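PDB 6OYC: glycosylation Associate Protein 1 from Streptococcus agalactiae serotype V, which probably works with its partner Gap proteins in the glycosylation and accessory Sec export of serine-rich adhesins, and has a GT-B-related fold. Local coordinates for residues A[30-33]-A[34-37]; A[413-416]-A[417-421]; A[438-441]-A[442-446]; A[491-494]-A[495-499]. One frame throughout, in Å; residues are numbered along the deposited sequence.

All four contacts are local, each formed along one helix or at its start. Contacts 1 and 3 are buried; contacts 2 and 4 are only partly so. Contact 1 begins the helix after strand 2-5 in one parallel-sheet domain. Contacts 2 and 3 lie on helices that pack on each other beside the second parallel sheet, where Leu421 CD1 meets Ala441 CB. Contact 4 lies farther out, on helix 484-502, but touches the end of contact 3. A Glu414 carboxylate oxygen of contact 2 reaches Phe31 N of contact 1. Carboxylate capping and waters mark contact 1. Side chains bond to helix carbonyls in contacts 2 and 3. In contact 4 side chains meet mainly through apolar packing and an off-centre cation-pi contact.

Contact 1: residues A[30-33]-A[34-37]; sequences GFDD and TINQ
Phe31 and Ile35 meet at the start of helix 33-43, where Asp32 is the N-cap. This is the first helix after strand 2-5, in the seven-stranded parallel-sheet domain of a GT-B-like fold. The Phe31 ring approaches at a slant. Its CD1 is 3.7 Å from CG2 of Ile35, and its CZ is 3.7 Å from CB of Asn36. Phe31 CG is anti to the backbone N (chi1 178°), which turns the ring onto the first helical turn. Ile35 has a neighbour on each branch: CG2 packs on the ring, while CG1 lies 3.6 Å from OD1 of Asp32. That same oxygen caps the helix. It accepts from Ile35 N at 3.3 Å and 167°, and weakly from Thr34 N. Asp33 is the residue most covered by the following turn. Its CB sits 3.6 Å from NE2 of Gln37, while its carboxylate is held from outside. OD1 makes a salt bridge to Arg259, and OD2 bonds to Ser254 OG, which also meets Gln37 NE2. The positive end of the helix and Arg259 probably favour the charged form of Asp33. Asn36 ND2 goes to the backbone O of Phe303. Three waters bridge the polar ends. One donates to both Asp32 OD2 and Thr34 OG1. A second donates to Asp33 OD2 and Gln37 OE1. A third accepts from Gln37 NE2 at 2.6 Å and donates to Asn36 OD1 at 3.0 Å.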
loop_
_atom_site.group_PDB
_atom_site.type_symbol
_atom_site.label_atom_id
_atom_site.label_comp_id
_atom_site.label_asym_id
_atom_site.label_seq_id
_atom_site.Cartn_x
_atom_site.Cartn_y
_atom_site.Cartn_z
ATOM N N GLY A 30 -1.119 -0.568 -0.061
ATOM C CA GLY A 30 0.264 -0.277 -0.375
ATOM C C GLY A 30 1.173 -1.476 -0.275
ATOM O O GLY A 30 0.753 -2.604 -0.573
ATOM N N PHE A 31 2.412 -1.236 0.165
ATOM C CA PHE A 31 3.456 -2.258 0.196
ATOM C C PHE A 31 2.955 -3.540 0.866
ATOM O O PHE A 31 2.365 -3.493 1.946
ATOM C CB PHE A 31 4.676 -1.704 0.944
ATOM C CG PHE A 31 5.794 -2.687 1.084
ATOM C CD1 PHE A 31 6.728 -2.840 0.065
ATOM C CD2 PHE A 31 5.885 -3.497 2.207
ATOM C CE1 PHE A 31 7.750 -3.770 0.174
ATOM C CE2 PHE A 31 6.908 -4.429 2.326
ATOM C CZ PHE A 31 7.845 -4.563 1.306
ATOM N N ASP A 32 3.169 -4.687 0.222
ATOM C CA ASP A 32 2.687 -5.930 0.821
ATOM C C ASP A 32 3.600 -7.079 0.417
ATOM O O ASP A 32 4.655 -6.872 -0.191
ATOM C CB ASP A 32 1.224 -6.189 0.447
ATOM C CG ASP A 32 1.039 -6.613 -1.008
ATOM O OD1 ASP A 32 2.025 -6.705 -1.767
ATOM O OD2 ASP A 32 -0.122 -6.856 -1.403
ATOM N N ASP A 33 3.155 -8.306 0.724
ATOM C CA ASP A 33 3.982 -9.490 0.509
ATOM C C ASP A 33 4.312 -9.705 -0.964
ATOM O O ASP A 33 5.418 -10.159 -1.291
ATOM C CB ASP A 33 3.298 -10.723 1.119
ATOM C CG ASP A 33 1.850 -10.915 0.632
ATOM O OD1 ASP A 33 1.145 -9.896 0.419
ATOM O OD2 ASP A 33 1.420 -12.092 0.469
ATOM N N THR A 34 3.394 -9.380 -1.873
ATOM C CA THR A 34 3.699 -9.581 -3.285
ATOM C C THR A 34 4.835 -8.676 -3.736
ATOM O O THR A 34 5.738 -9.118 -4.458
ATOM C CB THR A 34 2.460 -9.335 -4.137
ATOM O OG1 THR A 34 1.399 -10.182 -3.692
ATOM C CG2 THR A 34 2.762 -9.612 -5.623
ATOM N N ILE A 35 4.802 -7.399 -3.335
ATOM C CA ILE A 35 5.892 -6.486 -3.682
ATOM C C ILE A 35 7.205 -7.022 -3.137
ATOM O O ILE A 35 8.214 -7.118 -3.847
ATOM C CB ILE A 35 5.615 -5.072 -3.135
ATOM C CG1 ILE A 35 4.265 -4.520 -3.628
ATOM C CG2 ILE A 35 6.825 -4.157 -3.409
ATOM C CD1 ILE A 35 4.269 -4.097 -5.049
ATOM N N ASN A 36 7.206 -7.366 -1.854
ATOM C CA ASN A 36 8.419 -7.844 -1.218
ATOM C C ASN A 36 8.958 -9.082 -1.928
ATOM O O ASN A 36 10.162 -9.177 -2.199
ATOM C CB ASN A 36 8.122 -8.122 0.252
ATOM C CG ASN A 36 9.198 -8.924 0.907
ATOM O OD1 ASN A 36 9.213 -10.157 0.815
ATOM N ND2 ASN A 36 10.134 -8.234 1.551
ATOM N N GLN A 37 8.067 -10.018 -2.283
ATOM C CA GLN A 37 8.506 -11.277 -2.875
ATOM C C GLN A 37 8.948 -11.095 -4.317
ATOM O O GLN A 37 9.908 -11.735 -4.758
ATOM C CB GLN A 37 7.391 -12.325 -2.779
ATOM C CG GLN A 37 7.199 -12.807 -1.347
ATOM C CD GLN A 37 5.823 -13.368 -1.069
ATOM O OE1 GLN A 37 5.099 -13.766 -1.987
ATOM N NE2 GLN A 37 5.458 -13.419 0.209
HETATM O O HOH W 1 -0.724 -9.111 -2.486
HETATM O O HOH W 2 2.459 -13.079 -2.382
HETATM O O HOH W 3 6.741 -11.644 1.555
#

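Contact 2: residues A[413-416]-A[417-421]; sequences SETD and IINRL
In the short helix 414-420, Thr415 and Asn419 sit one turn apart with their side chains side by side, pointing the same way. The amide of Asn419 turns back on the helix. Its ND2 donates to the backbone O of Thr415 at 2.9 Å and 172°. The oxygen lies almost in the amide plane, but ND2 stands above the plane of the Thr415 carbonyl. The backbone N of Asn419 reaches that same oxygen from the opposite face, so one carbonyl is gripped twice by one residue. ND2 also rests 3.6 Å from CG2 of Thr415. The helix follows strand 406-409 and precedes strand 426-428 in the chain, in the second parallel-sheet domain of the GT-B-like fold. Ser413 is its N-cap: OG accepts from Asp416 N at 3.2 Å. Ile417 and Ile418 fold back over the first turn. With CG1 of Ile418 beside the backbone N (chi1 -69°), that branch lies 3.2 Å from the backbone O of Glu414. CG1 of Ile417 lies 3.6 Å from the backbone O of Ser413. Both isoleucines also touch Tyr437, on the neighbouring helix 436-445. The charged ends point elsewhere. Glu414 OE2 forms a salt bridge with Arg306 and a hydrogen bond with Tyr66 OH, while OE1 takes Phe31 N. Asp416 OD2 accepts from Leu412 N, and Arg420 NH1 forms a salt bridge with Glu319.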
loop_
_atom_site.group_PDB
_atom_site.type_symbol
_atom_site.label_atom_id
_atom_site.label_comp_id
_atom_site.label_asym_id
_atom_site.label_seq_id
_atom_site.Cartn_x
_atom_site.Cartn_y
_atom_site.Cartn_z
ATOM N N SER A 413 1.923 9.301 1.659
ATOM C CA SER A 413 2.243 8.143 0.840
ATOM C C SER A 413 3.459 7.475 1.461
ATOM O O SER A 413 4.130 8.055 2.316
ATOM C CB SER A 413 2.549 8.556 -0.605
ATOM O OG SER A 413 3.771 9.307 -0.646
ATOM N N GLU A 414 3.755 6.255 1.005
ATOM C CA GLU A 414 5.002 5.619 1.412
ATOM C C GLU A 414 6.202 6.447 0.978
ATOM O O GLU A 414 7.195 6.535 1.706
ATOM C CB GLU A 414 5.095 4.204 0.847
ATOM C CG GLU A 414 4.139 3.242 1.528
ATOM C CD GLU A 414 3.805 2.017 0.691
ATOM O OE1 GLU A 414 3.012 1.179 1.166
ATOM O OE2 GLU A 414 4.326 1.886 -0.435
ATOM N N THR A 415 6.118 7.090 -0.193
ATOM C CA THR A 415 7.240 7.892 -0.675
ATOM C C THR A 415 7.559 9.041 0.279
ATOM O O THR A 415 8.730 9.348 0.511
ATOM C CB THR A 415 6.952 8.415 -2.088
ATOM O OG1 THR A 415 6.544 7.331 -2.921
ATOM C CG2 THR A 415 8.193 9.003 -2.700
ATOM N N ASP A 416 6.535 9.707 0.825
ATOM C CA ASP A 416 6.769 10.706 1.867
ATOM C C ASP A 416 7.538 10.107 3.035
ATOM O O ASP A 416 8.568 10.641 3.457
ATOM C CB ASP A 416 5.446 11.253 2.379
ATOM C CG ASP A 416 4.916 12.351 1.536
ATOM O OD1 ASP A 416 5.609 12.741 0.577
ATOM O OD2 ASP A 416 3.786 12.798 1.813
ATOM N N ILE A 417 7.036 8.992 3.570
ATOM C CA ILE A 417 7.659 8.359 4.725
ATOM C C ILE A 417 9.104 8.037 4.420
ATOM O O ILE A 417 10.006 8.300 5.221
ATOM C CB ILE A 417 6.885 7.093 5.115
ATOM C CG1 ILE A 417 5.466 7.468 5.555
ATOM C CG2 ILE A 417 7.664 6.299 6.176
ATOM C CD1 ILE A 417 4.570 6.266 5.729
ATOM N N ILE A 418 9.334 7.466 3.239
ATOM C CA ILE A 418 10.674 7.098 2.820
ATOM C C ILE A 418 11.561 8.330 2.775
ATOM O O ILE A 418 12.697 8.310 3.266
ATOM C CB ILE A 418 10.623 6.377 1.461
ATOM C CG1 ILE A 418 9.959 5.002 1.611
ATOM C CG2 ILE A 418 12.028 6.250 0.899
ATOM C CD1 ILE A 418 9.614 4.312 0.271
ATOM N N ASN A 419 11.048 9.432 2.219
ATOM C CA ASN A 419 11.848 10.645 2.178
ATOM C C ASN A 419 12.052 11.206 3.577
ATOM O O ASN A 419 13.163 11.619 3.928
ATOM C CB ASN A 419 11.205 11.672 1.258
ATOM C CG ASN A 419 11.608 11.465 -0.183
ATOM O OD1 ASN A 419 12.605 12.016 -0.649
ATOM N ND2 ASN A 419 10.859 10.627 -0.888
ATOM N N ARG A 420 11.010 11.169 4.409
ATOM C CA ARG A 420 11.126 11.773 5.728
ATOM C C ARG A 420 12.102 10.991 6.615
ATOM O O ARG A 420 12.757 11.579 7.481
ATOM C CB ARG A 420 9.726 11.932 6.348
ATOM C CG ARG A 420 9.621 13.090 7.408
ATOM C CD ARG A 420 9.698 14.515 6.738
ATOM N NE ARG A 420 9.333 15.674 7.577
ATOM C CZ ARG A 420 9.934 16.059 8.715
ATOM N NH1 ARG A 420 10.974 15.393 9.222
ATOM N NH2 ARG A 420 9.485 17.133 9.363
ATOM N N LEU A 421 12.280 9.692 6.364
ATOM C CA LEU A 421 13.146 8.850 7.174
ATOM C C LEU A 421 14.589 8.837 6.698
ATOM O O LEU A 421 15.431 8.204 7.349
ATOM C CB LEU A 421 12.611 7.418 7.187
ATOM C CG LEU A 421 11.383 7.226 8.077
ATOM C CD1 LEU A 421 10.766 5.836 7.863
ATOM C CD2 LEU A 421 11.735 7.447 9.541
#

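Contact 3: residues A[438-441]-A[442-446]; sequences TQIA and GISSG
Ser444 and Ser445 both turn their hydroxyls back onto carbonyls of the preceding turn. Ser444 OG donates to the backbone O of Ile440 at 2.8 Å, from above the carbonyl plane. The backbone N of Ser444 reaches that oxygen at 3.0 Å from the other face. Ser445 OG donates to the backbone O of Ala441 at 2.7 Å. It gets there because OG stands between the backbone N and the carbonyl carbon (chi1 64°). The matching backbone bond, from Ser445 N to Ala441 O, is weak, so the hydroxyl supplements it at the same oxygen. Ile443 brings CG1 to 3.3 Å from the backbone O of Ile440. These residues end helix 436-445, the crossover helix of a beta-alpha-beta unit between strands 426-428 and 449-451. Gly446 then leaves the helix with positive phi. Each hydroxyl has a further partner that probably helps to fix its rotation: Ser444 OG bonds to Asp304 N, and Ser445 OG to Ile447 N. Farther out, Ile443 packs on Phe303. At the other end, Thr438 OG1 is bonded to Tyr356 OH and Asp435 OD2.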
loop_
_atom_site.group_PDB
_atom_site.type_symbol
_atom_site.label_atom_id
_atom_site.label_comp_id
_atom_site.label_asym_id
_atom_site.label_seq_id
_atom_site.Cartn_x
_atom_site.Cartn_y
_atom_site.Cartn_z
ATOM N N THR A 438 5.697 1.684 9.333
ATOM C CA THR A 438 6.807 2.310 10.050
ATOM C C THR A 438 7.768 1.265 10.607
ATOM O O THR A 438 8.990 1.445 10.551
ATOM C CB THR A 438 6.264 3.203 11.170
ATOM O OG1 THR A 438 5.416 4.207 10.602
ATOM C CG2 THR A 438 7.392 3.888 11.934
ATOM N N GLN A 439 7.235 0.167 11.153
ATOM C CA GLN A 439 8.098 -0.917 11.623
ATOM C C GLN A 439 8.916 -1.505 10.476
ATOM O O GLN A 439 10.125 -1.730 10.615
ATOM C CB GLN A 439 7.266 -2.008 12.290
ATOM C CG GLN A 439 6.566 -1.574 13.547
ATOM C CD GLN A 439 5.763 -2.699 14.149
ATOM O OE1 GLN A 439 4.733 -3.125 13.597
ATOM N NE2 GLN A 439 6.236 -3.212 15.272
ATOM N N ILE A 440 8.262 -1.774 9.336
ATOM C CA ILE A 440 8.968 -2.298 8.164
ATOM C C ILE A 440 10.056 -1.337 7.723
ATOM O O ILE A 440 11.175 -1.749 7.395
ATOM C CB ILE A 440 7.981 -2.572 7.016
ATOM C CG1 ILE A 440 7.123 -3.805 7.322
ATOM C CG2 ILE A 440 8.724 -2.734 5.694
ATOM C CD1 ILE A 440 5.796 -3.787 6.587
ATOM N N ALA A 441 9.738 -0.039 7.687
ATOM C CA ALA A 441 10.735 0.953 7.310
ATOM C C ALA A 441 11.913 0.936 8.282
ATOM O O ALA A 441 13.068 1.119 7.877
ATOM C CB ALA A 441 10.087 2.336 7.246
ATOM N N GLY A 442 11.640 0.694 9.564
ATOM C CA GLY A 442 12.674 0.586 10.578
ATOM C C GLY A 442 13.674 -0.523 10.306
ATOM O O GLY A 442 14.870 -0.248 10.197
ATOM N N ILE A 443 13.210 -1.772 10.176
ATOM C CA ILE A 443 14.122 -2.870 9.863
ATOM C C ILE A 443 14.720 -2.736 8.472
ATOM O O ILE A 443 15.714 -3.407 8.174
ATOM C CB ILE A 443 13.454 -4.259 9.956
ATOM C CG1 ILE A 443 12.434 -4.441 8.833
ATOM C CG2 ILE A 443 12.797 -4.499 11.306
ATOM C CD1 ILE A 443 11.766 -5.826 8.828
ATOM N N SER A 444 14.121 -1.928 7.593
ATOM C CA SER A 444 14.647 -1.776 6.244
ATOM C C SER A 444 15.709 -0.693 6.162
ATOM O O SER A 444 16.510 -0.694 5.221
ATOM C CB SER A 444 13.513 -1.446 5.257
ATOM O OG SER A 444 12.625 -2.532 5.093
ATOM N N SER A 445 15.718 0.225 7.127
ATOM C CA SER A 445 16.619 1.365 7.149
ATOM C C SER A 445 17.698 1.254 8.214
ATOM O O SER A 445 18.644 2.047 8.203
ATOM C CB SER A 445 15.821 2.649 7.401
ATOM O OG SER A 445 15.230 2.563 8.689
ATOM N N GLY A 446 17.582 0.293 9.125
ATOM C CA GLY A 446 18.461 0.233 10.262
ATOM C C GLY A 446 18.161 1.233 11.346
ATOM O O GLY A 446 18.783 1.160 12.406
#

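Contact 4: residues A[491-494]-A[495-499]; sequences LIYS and IDKIN
Ile495 packs back on Leu491 in the middle of helix 484-502, a long helix near the C-terminus. Its CD1 is 3.8 Å from CD1 of Leu491, and its CG1 lies 3.3 Å from the backbone O of the same residue. Asp496 comes next, beside Ile492 and pointing the same way. Its OD1 is 3.1 Å from the backbone O of Ile492; both are acceptors, so no bond results. Lys497 crosses the Tyr493 ring. CG lies over one face, toward the rim, and CD is 4.1 Å from CE1. Bends at chi2, chi3 and chi4 fold the chain over the ring and bring NZ to 4.5 Å from the ring centroid, 33° off the normal. Tyr493 OH bonds to Glu459 OE2. Ile498 is buried: its CG1 is 3.1 Å from the backbone O of Ser494, and its side chain touches Phe303. Ser494, whose OG bonds to Ser490 O, and Ile498 pack against the end of helix 436-445, at Ile443 and Gly446. The Tyr493 face probably gives the lysine charge some electrostatic stabilisation, perhaps strengthened by the Glu459 bond; the cation-pi contact is off-centre, so the effect is likely modest.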
loop_
_atom_site.group_PDB
_atom_site.type_symbol
_atom_site.label_atom_id
_atom_site.label_comp_id
_atom_site.label_asym_id
_atom_site.label_seq_id
_atom_site.Cartn_x
_atom_site.Cartn_y
_atom_site.Cartn_z
ATOM N N LEU A 491 22.307 -0.484 12.937
ATOM C CA LEU A 491 22.562 -0.482 11.498
ATOM C C LEU A 491 23.175 -1.801 11.044
ATOM O O LEU A 491 22.746 -2.390 10.044
ATOM C CB LEU A 491 23.474 0.690 11.134
ATOM C CG LEU A 491 23.788 0.963 9.657
ATOM C CD1 LEU A 491 22.587 0.700 8.703
ATOM C CD2 LEU A 491 24.271 2.388 9.544
ATOM N N ILE A 492 24.166 -2.292 11.786
ATOM C CA ILE A 492 24.838 -3.532 11.414
ATOM C C ILE A 492 23.879 -4.704 11.517
ATOM O O ILE A 492 23.921 -5.642 10.709
ATOM C CB ILE A 492 26.081 -3.738 12.299
ATOM C CG1 ILE A 492 27.200 -2.798 11.861
ATOM C CG2 ILE A 492 26.516 -5.199 12.301
ATOM C CD1 ILE A 492 28.157 -2.433 12.980
ATOM N N TYR A 493 23.009 -4.676 12.527
ATOM C CA TYR A 493 22.025 -5.738 12.673
ATOM C C TYR A 493 21.088 -5.759 11.478
ATOM O O TYR A 493 20.759 -6.827 10.955
ATOM C CB TYR A 493 21.259 -5.540 13.979
ATOM C CG TYR A 493 20.011 -6.373 14.169
ATOM C CD1 TYR A 493 18.829 -6.069 13.494
ATOM C CD2 TYR A 493 19.993 -7.428 15.077
ATOM C CE1 TYR A 493 17.677 -6.814 13.686
ATOM C CE2 TYR A 493 18.836 -8.181 15.283
ATOM C CZ TYR A 493 17.682 -7.867 14.584
ATOM O OH TYR A 493 16.528 -8.606 14.771
ATOM N N SER A 494 20.647 -4.584 11.031
ATOM C CA SER A 494 19.743 -4.534 9.892
ATOM C C SER A 494 20.434 -5.003 8.621
ATOM O O SER A 494 19.867 -5.796 7.858
ATOM C CB SER A 494 19.195 -3.117 9.735
ATOM O OG SER A 494 18.550 -2.722 10.936
ATOM N N ILE A 495 21.680 -4.562 8.404
ATOM C CA ILE A 495 22.381 -4.839 7.149
ATOM C C ILE A 495 22.483 -6.336 6.895
ATOM O O ILE A 495 22.324 -6.794 5.758
ATOM C CB ILE A 495 23.765 -4.176 7.169
ATOM C CG1 ILE A 495 23.622 -2.683 6.895
ATOM C CG2 ILE A 495 24.663 -4.810 6.142
ATOM C CD1 ILE A 495 24.860 -1.878 7.194
ATOM N N ASP A 496 22.721 -7.121 7.952
ATOM C CA ASP A 496 22.868 -8.552 7.783
ATOM C C ASP A 496 21.525 -9.231 7.553
ATOM O O ASP A 496 21.401 -10.072 6.664
ATOM C CB ASP A 496 23.597 -9.167 8.985
ATOM C CG ASP A 496 24.935 -8.522 9.233
ATOM O OD1 ASP A 496 25.378 -8.409 10.398
ATOM O OD2 ASP A 496 25.572 -8.167 8.217
ATOM N N LYS A 497 20.523 -8.901 8.359
ATOM C CA LYS A 497 19.171 -9.381 8.095
ATOM C C LYS A 497 18.711 -9.007 6.683
ATOM O O LYS A 497 18.073 -9.808 5.984
ATOM C CB LYS A 497 18.207 -8.825 9.160
ATOM C CG LYS A 497 18.381 -9.477 10.526
ATOM C CD LYS A 497 17.053 -9.913 11.137
ATOM C CE LYS A 497 17.247 -11.191 11.953
ATOM N NZ LYS A 497 18.561 -11.220 12.678
ATOM N N ILE A 498 19.037 -7.793 6.251
ATOM C CA ILE A 498 18.719 -7.351 4.897
ATOM C C ILE A 498 19.223 -8.354 3.866
ATOM O O ILE A 498 18.522 -8.688 2.901
ATOM C CB ILE A 498 19.313 -5.943 4.664
ATOM C CG1 ILE A 498 18.422 -4.858 5.301
ATOM C CG2 ILE A 498 19.588 -5.684 3.177
ATOM C CD1 ILE A 498 17.062 -4.694 4.673
ATOM N N ASN A 499 20.435 -8.883 4.068
ATOM C CA ASN A 499 21.112 -9.609 3.000
ATOM C C ASN A 499 20.606 -11.034 2.817
ATOM O O ASN A 499 20.762 -11.591 1.728
ATOM C CB ASN A 499 22.617 -9.591 3.246
ATOM C CG ASN A 499 23.182 -8.179 3.237
ATOM O OD1 ASN A 499 22.509 -7.227 2.810
ATOM N ND2 ASN A 499 24.414 -8.029 3.713
#